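Local coordinates for putative immunoglobulin-blocking virulence protein (Mycoplasma mycoides subsp. capri, PDB 7ADK), which probably binds host antibodies at the mycoplasma surface and, with the partner protein MIP, promotes dissociation of the antibody-antigen interaction, at residues Trp375-Ser381 and Arg397-Arg403; Leu413-Leu419 and Glu444-Ser448. The contacts are given in a common frame with arbitrary orientation. Numbering follows the deposited sequence.

Contact 1 of 2, residues Trp375-Ser381 and Arg397-Arg403; sequences WVKEDVS and RFSKLER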
# COMPACT_ATOMS: atom_id res chain seq x y z
N TRP A 375 7.23 -17.13 36.49
CA TRP A 375 7.60 -15.82 37.00
C TRP A 375 6.35 -14.98 37.24
O TRP A 375 5.34 -15.16 36.55
CB TRP A 375 8.54 -15.12 36.02
CG TRP A 375 9.85 -15.80 35.84
CD1 TRP A 375 10.07 -16.90 35.08
CD2 TRP A 375 11.13 -15.51 36.47
NE1 TRP A 375 11.37 -17.31 35.22
CE2 TRP A 375 12.07 -16.49 36.06
CE3 TRP A 375 11.59 -14.49 37.33
CZ2 TRP A 375 13.40 -16.46 36.49
CZ3 TRP A 375 12.92 -14.46 37.76
CH2 TRP A 375 13.83 -15.44 37.35
N VAL A 376 6.41 -14.06 38.20
CA VAL A 376 5.33 -13.09 38.44
C VAL A 376 5.89 -11.66 38.43
O VAL A 376 6.97 -11.40 38.95
CB VAL A 376 4.51 -13.44 39.69
CG1 VAL A 376 5.32 -13.47 40.98
CG2 VAL A 376 3.33 -12.50 39.90
N LYS A 377 5.15 -10.75 37.79
CA LYS A 377 5.51 -9.35 37.57
C LYS A 377 4.76 -8.44 38.52
O LYS A 377 3.54 -8.55 38.67
CB LYS A 377 5.24 -8.99 36.10
CG LYS A 377 5.58 -7.54 35.72
CD LYS A 377 5.42 -7.25 34.22
CE LYS A 377 3.98 -7.38 33.68
NZ LYS A 377 3.06 -6.30 34.11
N GLU A 378 5.46 -7.49 39.11
CA GLU A 378 4.90 -6.40 39.90
C GLU A 378 5.35 -5.05 39.31
O GLU A 378 6.53 -4.87 39.04
CB GLU A 378 5.30 -6.58 41.37
CG GLU A 378 4.82 -5.45 42.27
CD GLU A 378 5.06 -5.65 43.77
OE1 GLU A 378 5.12 -4.65 44.51
OE2 GLU A 378 5.14 -6.80 44.26
N ASP A 379 4.45 -4.09 39.11
CA ASP A 379 4.85 -2.71 38.83
C ASP A 379 5.40 -2.02 40.09
O ASP A 379 4.72 -1.93 41.11
CB ASP A 379 3.69 -1.91 38.22
CG ASP A 379 4.14 -0.50 37.80
OD1 ASP A 379 4.49 -0.31 36.63
OD2 ASP A 379 4.20 0.39 38.64
N VAL A 380 6.61 -1.47 39.99
CA VAL A 380 7.31 -0.80 41.09
C VAL A 380 7.64 0.66 40.75
O VAL A 380 8.51 1.26 41.37
CB VAL A 380 8.55 -1.60 41.54
CG1 VAL A 380 8.15 -2.98 42.03
CG2 VAL A 380 9.64 -1.72 40.47
N SER A 381 6.98 1.24 39.76
CA SER A 381 7.36 2.51 39.14
C SER A 381 7.30 3.71 40.08
O SER A 381 8.02 4.67 39.86
CB SER A 381 6.49 2.76 37.89
OG SER A 381 6.60 1.71 36.95
N ARG A 397 8.60 3.23 32.76
CA ARG A 397 8.11 2.29 33.78
C ARG A 397 9.22 1.41 34.35
O ARG A 397 10.11 1.00 33.61
CB ARG A 397 7.01 1.40 33.22
CG ARG A 397 5.62 2.02 33.22
CD ARG A 397 4.59 0.98 32.78
NE ARG A 397 4.52 -0.13 33.74
CZ ARG A 397 4.82 -1.40 33.55
NH1 ARG A 397 4.75 -2.19 34.58
NH2 ARG A 397 5.20 -1.91 32.42
N PHE A 398 9.12 1.04 35.62
CA PHE A 398 9.95 0.02 36.26
C PHE A 398 9.06 -1.11 36.78
O PHE A 398 8.09 -0.87 37.50
CB PHE A 398 10.79 0.61 37.39
CG PHE A 398 11.86 1.60 36.97
CD1 PHE A 398 11.52 2.92 36.64
CD2 PHE A 398 13.21 1.22 36.96
CE1 PHE A 398 12.52 3.84 36.29
CE2 PHE A 398 14.21 2.14 36.63
CZ PHE A 398 13.87 3.46 36.30
N SER A 399 9.40 -2.36 36.49
CA SER A 399 8.70 -3.54 37.00
C SER A 399 9.68 -4.57 37.54
O SER A 399 10.80 -4.68 37.07
CB SER A 399 7.74 -4.12 35.97
OG SER A 399 8.34 -4.54 34.81
N LYS A 400 9.26 -5.31 38.55
CA LYS A 400 10.03 -6.37 39.21
C LYS A 400 9.49 -7.72 38.74
O LYS A 400 8.29 -7.93 38.78
CB LYS A 400 9.87 -6.19 40.73
CG LYS A 400 10.75 -7.11 41.59
CD LYS A 400 12.23 -6.73 41.67
CE LYS A 400 12.49 -5.37 42.32
NZ LYS A 400 12.09 -5.31 43.73
N LEU A 401 10.35 -8.62 38.30
CA LEU A 401 10.03 -10.03 38.09
C LEU A 401 10.62 -10.85 39.24
O LEU A 401 11.78 -10.63 39.58
CB LEU A 401 10.62 -10.51 36.76
CG LEU A 401 9.63 -10.48 35.59
CD1 LEU A 401 9.24 -9.07 35.16
CD2 LEU A 401 10.24 -11.17 34.39
N GLU A 402 9.89 -11.81 39.80
CA GLU A 402 10.40 -12.83 40.72
C GLU A 402 9.91 -14.25 40.35
O GLU A 402 8.78 -14.43 39.91
CB GLU A 402 10.10 -12.46 42.18
CG GLU A 402 8.62 -12.28 42.52
CD GLU A 402 8.35 -11.94 43.99
OE1 GLU A 402 7.22 -12.20 44.48
OE2 GLU A 402 9.23 -11.40 44.70
N ARG A 403 10.77 -15.25 40.50
CA ARG A 403 10.47 -16.67 40.21
C ARG A 403 9.55 -17.22 41.30
O ARG A 403 9.85 -17.08 42.49
CB ARG A 403 11.78 -17.46 40.05
CG ARG A 403 11.60 -18.77 39.28
CD ARG A 403 12.82 -19.71 39.30
NE ARG A 403 13.84 -19.39 38.29
CZ ARG A 403 15.05 -18.92 38.47
NH1 ARG A 403 15.87 -18.72 37.49
NH2 ARG A 403 15.52 -18.62 39.63

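Contact 2 of 2, residues Leu413-Leu419 and Glu444-Ser448; sequences LNSGLVL and EQITS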
# COMPACT_ATOMS: atom_id res chain seq x y z
N LEU A 413 20.25 -15.92 39.36
CA LEU A 413 19.09 -15.00 39.30
C LEU A 413 17.81 -15.62 39.88
O LEU A 413 17.38 -16.66 39.40
CB LEU A 413 18.82 -14.60 37.83
CG LEU A 413 17.73 -13.52 37.66
CD1 LEU A 413 18.22 -12.17 38.13
CD2 LEU A 413 17.34 -13.37 36.21
N ASN A 414 17.15 -14.95 40.84
CA ASN A 414 15.79 -15.28 41.32
C ASN A 414 14.79 -14.12 41.19
O ASN A 414 13.58 -14.36 41.12
CB ASN A 414 15.88 -15.79 42.77
CG ASN A 414 16.30 -17.23 42.82
OD1 ASN A 414 15.57 -18.10 42.39
ND2 ASN A 414 17.47 -17.53 43.32
N SER A 415 15.27 -12.88 41.11
CA SER A 415 14.46 -11.68 40.87
C SER A 415 15.24 -10.64 40.07
O SER A 415 16.46 -10.53 40.20
CB SER A 415 13.98 -11.09 42.19
OG SER A 415 15.06 -10.68 43.00
N GLY A 416 14.55 -9.84 39.26
CA GLY A 416 15.16 -8.85 38.40
C GLY A 416 14.31 -7.61 38.20
O GLY A 416 13.10 -7.70 38.01
N LEU A 417 14.94 -6.45 38.27
CA LEU A 417 14.36 -5.16 37.92
C LEU A 417 14.41 -4.97 36.40
O LEU A 417 15.43 -5.21 35.76
CB LEU A 417 15.12 -4.08 38.69
CG LEU A 417 14.55 -2.66 38.61
CD1 LEU A 417 13.13 -2.56 39.14
CD2 LEU A 417 15.43 -1.75 39.45
N VAL A 418 13.30 -4.53 35.82
CA VAL A 418 13.10 -4.36 34.38
C VAL A 418 12.70 -2.92 34.11
O VAL A 418 11.80 -2.40 34.76
CB VAL A 418 12.04 -5.36 33.87
CG1 VAL A 418 11.77 -5.20 32.37
CG2 VAL A 418 12.47 -6.80 34.18
N LEU A 419 13.37 -2.26 33.15
CA LEU A 419 13.08 -0.90 32.71
C LEU A 419 12.39 -0.93 31.35
O LEU A 419 12.94 -1.46 30.38
CB LEU A 419 14.40 -0.12 32.73
CG LEU A 419 14.35 1.32 32.18
CD1 LEU A 419 13.22 2.14 32.78
CD2 LEU A 419 15.64 2.03 32.49
N GLU A 444 21.99 1.20 40.72
CA GLU A 444 20.82 0.32 40.60
C GLU A 444 20.95 -0.57 39.36
O GLU A 444 21.26 -0.10 38.27
CB GLU A 444 19.55 1.18 40.62
CG GLU A 444 18.23 0.41 40.45
CD GLU A 444 17.92 -0.56 41.61
OE1 GLU A 444 18.70 -1.49 41.85
OE2 GLU A 444 16.87 -0.38 42.26
N GLN A 445 20.76 -1.89 39.50
CA GLN A 445 21.07 -2.89 38.47
C GLN A 445 19.80 -3.29 37.73
O GLN A 445 18.82 -3.69 38.35
CB GLN A 445 21.75 -4.10 39.14
CG GLN A 445 22.14 -5.27 38.21
CD GLN A 445 23.37 -5.03 37.34
OE1 GLN A 445 23.87 -3.93 37.19
NE2 GLN A 445 23.90 -6.05 36.71
N ILE A 446 19.80 -3.23 36.40
CA ILE A 446 18.66 -3.60 35.55
C ILE A 446 18.94 -4.95 34.86
O ILE A 446 19.96 -5.11 34.19
CB ILE A 446 18.36 -2.48 34.53
CG1 ILE A 446 18.10 -1.10 35.18
CG2 ILE A 446 17.20 -2.85 33.61
CD1 ILE A 446 16.95 -1.03 36.16
N THR A 447 18.05 -5.92 35.01
CA THR A 447 18.14 -7.23 34.36
C THR A 447 17.61 -7.19 32.92
O THR A 447 18.14 -7.85 32.05
CB THR A 447 17.40 -8.30 35.19
OG1 THR A 447 18.04 -8.42 36.44
CG2 THR A 447 17.41 -9.69 34.59
N SER A 448 16.59 -6.39 32.64
CA SER A 448 16.09 -6.21 31.28
C SER A 448 15.83 -4.74 30.98
O SER A 448 15.05 -4.10 31.67
CB SER A 448 14.82 -7.03 31.10
OG SER A 448 14.20 -6.72 29.87

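Contact 1 of 2, residues Trp375-Ser381 and Arg397-Arg403
Strand 375-379 runs against strand 397-403, with local axes 4.6 Å apart at closest approach and N-to-C directions 150° apart, so the pairing is antiparallel with the usual twist of paired strands. The register alternates regularly. Val376/Glu402 and Glu378/Lys400 are hydrogen-bonded pairs, each closed by two bonds: Val376 N to Glu402 O (2.9 Å) and Glu402 N to Val376 O (3.1 Å), then Glu378 N to Lys400 O (2.9 Å) and Lys400 N to Glu378 O (2.8 Å). Trp375/Arg403, Lys377/Leu401 and Asp379/Ser399 are the non-hydrogen-bonded pairs between and beside them. Past the strand end, Val380 N still donates to Phe398 O (3.0 Å).

Side chains segregate by face. On one, Val376 packs its CG1 3.8 Å from Glu402 CG, beside Glu378 and Lys400. On the other, Trp375 lies against Arg403, whose CB sits 3.8 Å from the centroid of the six-membered ring and 4° off its normal, a CH-pi contact. The ring's NE1 hydrogen-bonds to the Asp355 carbonyl, and Arg403 NH1 forms a salt bridge with the Asp355 carboxylate while NH2 hydrogen-bonds to Leu413 O. At the far end Asp379 OD1 accepts from Arg397 NH1 (2.8 Å) and Arg397 NE (2.9 Å) in a salt bridge; the same guanidinium also pairs with Asp420. Asp379 OD2 takes Ser381 N (3.1 Å), closing an Asx turn, and Phe398 N donates to Ser381 OG (2.9 Å). The whole is an antiparallel edge pairing of a mixed sheet, in which strand 415-422 flanks strand 396-403 on its other side.

Contact 2 of 2, residues Leu413-Leu419 and Glu444-Ser448
The segments join strand 415-422 to the start of strand 448-454, its parallel neighbour, which the chain reaches through helix 426-442: a beta-alpha-beta crossover. Their end-to-end directions differ by 91°, because most of 444-448 is the loop entering the second strand, and the single parallel bridge is Val418 with Ser448 (CA-CA 4.7 Å).

Leu413 touches first, its CD2 4.0 Å from Thr447 CG2. At Gly416 the backbone passes close to Thr447, with Gly416 CA 3.5 Å from Thr447 OG1; an ideal CB here would fall 2.8 Å from that oxygen, a clash, so the absence of a side chain permits this approach. Leu417 buries the largest area, 99 Å²: its CD2 meets Ile446 CD1 at 3.7 Å and lies 3.4 Å from Glu444 OE2, an oxygen hydrogen-bonded to Tyr384. The carbonyl of Leu417 accepts from Thr447 N (2.8 Å, 148° at the hydrogen). Val418 sets CG1 3.8 Å from Ser448 CB, on the face they share, while Ser448 OG hydrogen-bonds to Gln476. Finally Leu419 packs CB 4.0 Å from Ile446 CG2, and Leu419 N donates to Ser448 O at 2.9 Å with an angle of 159°.

Both contacts belong to one mixed sheet, their centres about 9 Å apart, and they share the seam between neighbouring strands 396-403 and 415-422. Contact 2 is the more buried, with seven of its ten touching residues enclosed and mainly aliphatic packing; contact 1 is partly buried, four of fourteen touching residues being enclosed, and combines backbone pairing with one salt bridge, Asp379-Arg397, and a CH-pi contact. It is also larger, 797 against 423 Å², as expected for an extended antiparallel pairing beside the mere start of a parallel one. They meet directly: Ser399 O lies 2.8 Å from Val418 N, a probable hydrogen bond, and Trp375 CZ3 packs 3.4 Å from Asn414 O.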